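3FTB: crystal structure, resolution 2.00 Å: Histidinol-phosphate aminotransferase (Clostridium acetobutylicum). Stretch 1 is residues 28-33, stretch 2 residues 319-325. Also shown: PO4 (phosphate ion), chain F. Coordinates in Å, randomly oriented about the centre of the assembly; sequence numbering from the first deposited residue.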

ATOM      1  N   LEU A  28      -3.760  21.493  20.691  1.00 62.93           N
ATOM      2  CA  LEU A  28      -4.843  20.620  20.246  1.00 63.07           C
ATOM      3  C   LEU A  28      -4.699  19.174  20.737  1.00 55.81           C
ATOM      4  O   LEU A  28      -3.936  18.395  20.176  1.00 55.12           O
ATOM      5  N   LEU A  29      -5.437  18.831  21.790  1.00 46.99           N
ATOM      6  CA  LEU A  29      -5.547  17.447  22.251  1.00 45.41           C
ATOM      7  C   LEU A  29      -6.642  16.709  21.478  1.00 43.63           C
ATOM      8  O   LEU A  29      -7.823  17.066  21.591  1.00 46.79           O
ATOM      9  N   ASP A  30      -6.263  15.693  20.700  1.00 38.69           N
ATOM     10  CA  ASP A  30      -7.251  14.883  19.980  1.00 44.17           C
ATOM     11  C   ASP A  30      -7.639  13.618  20.759  1.00 38.99           C
ATOM     12  O   ASP A  30      -6.901  12.631  20.776  1.00 38.66           O
ATOM     13  N   TYR A  31      -8.807  13.674  21.400  1.00 42.27           N
ATOM     14  CA  TYR A  31      -9.346  12.559  22.168  1.00 34.93           C
ATOM     15  C   TYR A  31     -10.263  11.676  21.320  1.00 32.10           C
ATOM     16  O   TYR A  31     -10.875  10.725  21.819  1.00 26.76           O
ATOM     17  N   SER A  32     -10.343  11.999  20.030  1.00 27.52           N
ATOM     18  CA  SER A  32     -10.918  11.077  19.064  1.00 32.34           C
ATOM     19  C   SER A  32      -9.823  10.170  18.441  1.00 31.36           C
ATOM     20  O   SER A  32     -10.124   9.179  17.754  1.00 24.58           O
ATOM     21  N   SER A  33      -8.558  10.489  18.719  1.00 17.02           N
ATOM     22  CA  SER A  33      -7.443   9.661  18.270  1.00 23.49           C
ATOM     23  C   SER A  33      -6.919   8.699  19.349  1.00 30.60           C
ATOM     24  O   SER A  33      -6.599   9.103  20.472  1.00 28.74           O
ATOM     25  N   GLU A 319     -11.910  24.699  23.212  1.00 52.30           N
ATOM     26  CA  GLU A 319     -10.700  24.603  24.026  1.00 51.12           C
ATOM     27  C   GLU A 319      -9.624  23.790  23.322  1.00 45.28           C
ATOM     28  O   GLU A 319      -8.660  23.347  23.947  1.00 39.66           O
ATOM     29  N   ASP A 320      -9.795  23.581  22.021  1.00 55.90           N
ATOM     30  CA  ASP A 320      -8.858  22.763  21.244  1.00 57.46           C
ATOM     31  C   ASP A 320      -8.776  21.355  21.807  1.00 46.80           C
ATOM     32  O   ASP A 320      -7.701  20.766  21.891  1.00 48.34           O
ATOM     33  N   ILE A 321      -9.925  20.831  22.206  1.00 36.11           N
ATOM     34  CA  ILE A 321     -10.022  19.432  22.575  1.00 35.58           C
ATOM     35  C   ILE A 321     -11.086  18.755  21.707  1.00 32.60           C
ATOM     36  O   ILE A 321     -12.227  19.224  21.611  1.00 33.57           O
ATOM     37  N   VAL A 322     -10.697  17.667  21.054  1.00 39.32           N
ATOM     38  CA  VAL A 322     -11.616  16.946  20.193  1.00 39.76           C
ATOM     39  C   VAL A 322     -12.044  15.669  20.891  1.00 38.10           C
ATOM     40  O   VAL A 322     -11.212  14.976  21.469  1.00 32.71           O
ATOM     41  N   ILE A 323     -13.340  15.370  20.859  1.00 36.67           N
ATOM     42  CA  ILE A 323     -13.821  14.058  21.294  1.00 36.99           C
ATOM     43  C   ILE A 323     -14.486  13.326  20.134  1.00 33.82           C
ATOM     44  O   ILE A 323     -14.546  13.828  19.007  1.00 26.84           O
ATOM     45  N   ARG A 324     -14.995  12.135  20.414  1.00 34.08           N
ATOM     46  CA  ARG A 324     -15.673  11.362  19.384  1.00 38.53           C
ATOM     47  C   ARG A 324     -17.152  11.240  19.696  1.00 36.55           C
ATOM     48  O   ARG A 324     -17.554  10.547  20.632  1.00 34.75           O
ATOM     49  N   ARG A 325     -17.951  11.942  18.906  1.00 38.72           N
ATOM     50  CA  ARG A 325     -19.389  11.812  18.974  1.00 43.22           C
ATOM     51  C   ARG A 325     -19.752  10.473  18.368  1.00 38.24           C
ATOM     52  O   ARG A 325     -19.347  10.158  17.260  1.00 40.30           O
TER

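Residues 28-33 and 319-325, nearly 300 positions apart in sequence, run side by side as a short parallel pairing that buries 435 Å² in all, with Leu29 bridging to Ile321 and Asp30 to Val322. Three main-chain hydrogen bonds tie the strands. Leu29 N donates to Asp320 O (3.0 Å), Val322 N donates to Leu29 O (3.0 Å, nearly straight at 167°), and Tyr31 N donates to Val322 O (2.7 Å). Leu29 thus uses both its amide and its carbonyl across the gap, as does Val322, in the alternating pattern of parallel strands. Two CA-H...O contacts supplement them: Leu28 CA lies 3.3 Å from Asp320 O, and Ile321 CA lies 3.4 Å from Leu29 O.

The side chains of Leu29 and Ile321 share one face of the sheet. Leu29 has chi1 between wells at -95°, Ile321 is m,t, and they meet at 4.1 Å between Leu29 CB and Ile321 CG1. Tyr31 (chi1 m) leaves its backbone sideways, yet its ring atom CD2 comes within 4.3 Å of Ile321 CG2, an oblique approach; its hydroxyl is satisfied elsewhere in the structure.

The opposite face carries Asp30 and Val322. Val322 (chi1 t) gives up more area to the other stretch than any other residue here, 83 Å². Its CG2 packs 3.7 Å from CD1 of Leu28, a t,p side chain whose CB points sideways but whose tip reaches in, bringing CD1 also to 3.1 Å from Asp320 O. The end of Asp30 (chi1 t) comes nearer the second stretch, yet the hydrogen bonds of its OD2 are to its own stretch: Asp30 OD2 accepts from Ser32 OG at 2.5 Å and from Ser32 N at 2.9 Å, while this same oxygen rests 3.5 Å from Val322 CB. One carboxylate oxygen therefore satisfies both the hydroxyl and the amide of Ser32.

Ser32 (chi1 p) points toward the second stretch and packs there without a side-chain hydrogen bond across the gap: Ser32 CB lies 3.6 Å from Ile323 O and 4.0 Å from Arg324 CB, and Ser32 OG lies 3.8 Å from Val322 CG1. Ile323, with chi1 p, points away.

Arg324 (chi1 t) leaves sideways and carries its guanidinium to the phosphate ion, probably a guest from the crystallisation liquor. Arg324 NE donates to PO4 O4 at 3.2 Å, with O4 at the guanidinium edge, near its plane; Arg324 NH2 adds a weak bond to PO4 O2, also 3.2 Å. Arg324 NH1 donates weakly to Arg325 O at 3.0 Å and has a further partner elsewhere in the structure, so all three guanidinium nitrogens are engaged.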

ATOM      1  CB  LEU A  28      -4.951  20.646  18.719  1.00 59.07           C
ATOM      2  CG  LEU A  28      -6.128  19.893  18.094  1.00 61.03           C
ATOM      3  CD1 LEU A  28      -7.391  20.012  18.943  1.00 61.74           C
ATOM      4  CD2 LEU A  28      -6.394  20.378  16.674  1.00 59.90           C
ATOM      5  CB  LEU A  29      -5.898  17.415  23.739  1.00 41.77           C
ATOM      6  CG  LEU A  29      -4.755  17.282  24.741  1.00 41.02           C
ATOM      7  CD1 LEU A  29      -3.582  18.137  24.332  1.00 49.28           C
ATOM      8  CD2 LEU A  29      -5.243  17.654  26.134  1.00 41.59           C
ATOM      9  CB  ASP A  30      -6.773  14.528  18.561  1.00 50.83           C
ATOM     10  CG  ASP A  30      -7.926  14.114  17.632  1.00 55.41           C
ATOM     11  OD1 ASP A  30      -7.735  14.137  16.397  1.00 56.14           O
ATOM     12  OD2 ASP A  30      -9.025  13.772  18.131  1.00 53.03           O
ATOM     13  CB  TYR A  31     -10.032  13.068  23.447  1.00 32.31           C
ATOM     14  CG  TYR A  31      -9.016  13.248  24.545  1.00 38.38           C
ATOM     15  CD1 TYR A  31      -8.878  12.302  25.556  1.00 45.26           C
ATOM     16  CD2 TYR A  31      -8.143  14.322  24.531  1.00 42.29           C
ATOM     17  CE1 TYR A  31      -7.915  12.447  26.544  1.00 45.85           C
ATOM     18  CE2 TYR A  31      -7.180  14.478  25.513  1.00 38.82           C
ATOM     19  CZ  TYR A  31      -7.068  13.539  26.513  1.00 40.60           C
ATOM     20  OH  TYR A  31      -6.109  13.700  27.483  1.00 44.34           O
ATOM     21  CB  SER A  32     -11.742  11.828  18.008  1.00 32.17           C
ATOM     22  OG  SER A  32     -10.922  12.483  17.058  1.00 37.42           O
ATOM     23  CB  SER A  33      -6.306  10.550  17.778  1.00 30.92           C
ATOM     24  OG  SER A  33      -5.073   9.860  17.854  1.00 46.79           O
ATOM     25  CB  GLU A 319     -11.023  23.924  25.360  1.00 59.51           C
ATOM     26  CG  GLU A 319     -12.228  24.493  26.066  1.00 73.48           C
ATOM     27  CD  GLU A 319     -11.906  25.790  26.771  1.00 91.72           C
ATOM     28  OE1 GLU A 319     -12.330  26.861  26.282  1.00 96.58           O
ATOM     29  OE2 GLU A 319     -11.212  25.736  27.808  1.00 98.62           O
ATOM     30  CB  ASP A 320      -7.459  23.388  21.186  1.00 58.42           C
ATOM     31  CG  ASP A 320      -7.454  24.736  20.500  1.00 59.47           C
ATOM     32  OD1 ASP A 320      -8.467  25.082  19.850  1.00 65.73           O
ATOM     33  OD2 ASP A 320      -6.438  25.452  20.616  1.00 52.45           O
ATOM     34  CB  ILE A 321     -10.307  19.263  24.082  1.00 42.51           C
ATOM     35  CG1 ILE A 321      -9.076  19.692  24.887  1.00 38.38           C
ATOM     36  CG2 ILE A 321     -10.680  17.818  24.407  1.00 50.77           C
ATOM     37  CD1 ILE A 321      -9.320  19.841  26.382  1.00 34.88           C
ATOM     38  CB  VAL A 322     -10.962  16.588  18.848  1.00 37.58           C
ATOM     39  CG1 VAL A 322     -12.010  16.010  17.890  1.00 33.89           C
ATOM     40  CG2 VAL A 322     -10.291  17.814  18.244  1.00 32.28           C
ATOM     41  CB  ILE A 323     -14.830  14.143  22.466  1.00 36.07           C
ATOM     42  CG1 ILE A 323     -16.150  14.781  22.005  1.00 35.55           C
ATOM     43  CG2 ILE A 323     -14.217  14.896  23.644  1.00 38.10           C
ATOM     44  CD1 ILE A 323     -17.386  14.255  22.723  1.00 32.23           C
ATOM     45  CB  ARG A 324     -15.048   9.974  19.222  1.00 40.11           C
ATOM     46  CG  ARG A 324     -15.562   9.199  18.017  1.00 35.64           C
ATOM     47  CD  ARG A 324     -15.089   9.828  16.713  1.00 30.08           C
ATOM     48  NE  ARG A 324     -15.083   8.862  15.620  1.00 40.64           N
ATOM     49  CZ  ARG A 324     -16.181   8.344  15.080  1.00 40.38           C
ATOM     50  NH1 ARG A 324     -17.371   8.700  15.540  1.00 37.29           N
ATOM     51  NH2 ARG A 324     -16.089   7.467  14.088  1.00 39.89           N
ATOM     52  CB  ARG A 325     -20.046  12.945  18.201  1.00 42.06           C
ATOM     53  CG  ARG A 325     -19.738  14.306  18.791  1.00 50.45           C
ATOM     54  CD  ARG A 325     -20.094  15.392  17.821  1.00 51.45           C
ATOM     55  NE  ARG A 325     -21.450  15.222  17.323  1.00 54.51           N
ATOM     56  CZ  ARG A 325     -21.974  15.964  16.356  1.00 64.79           C
ATOM     57  NH1 ARG A 325     -21.245  16.916  15.790  1.00 63.77           N
ATOM     58  NH2 ARG A 325     -23.219  15.752  15.954  1.00 71.04           N
TER
HETATM   59  P   PO4 F 363     -12.612   5.493  14.739  1.00 90.39           P
HETATM   60  O1  PO4 F 363     -11.672   5.318  13.566  1.00 92.90           O
HETATM   61  O2  PO4 F 363     -14.010   5.082  14.337  1.00 85.54           O
HETATM   62  O3  PO4 F 363     -12.140   4.628  15.883  1.00 88.77           O
HETATM   63  O4  PO4 F 363     -12.608   6.943  15.171  1.00 93.71           O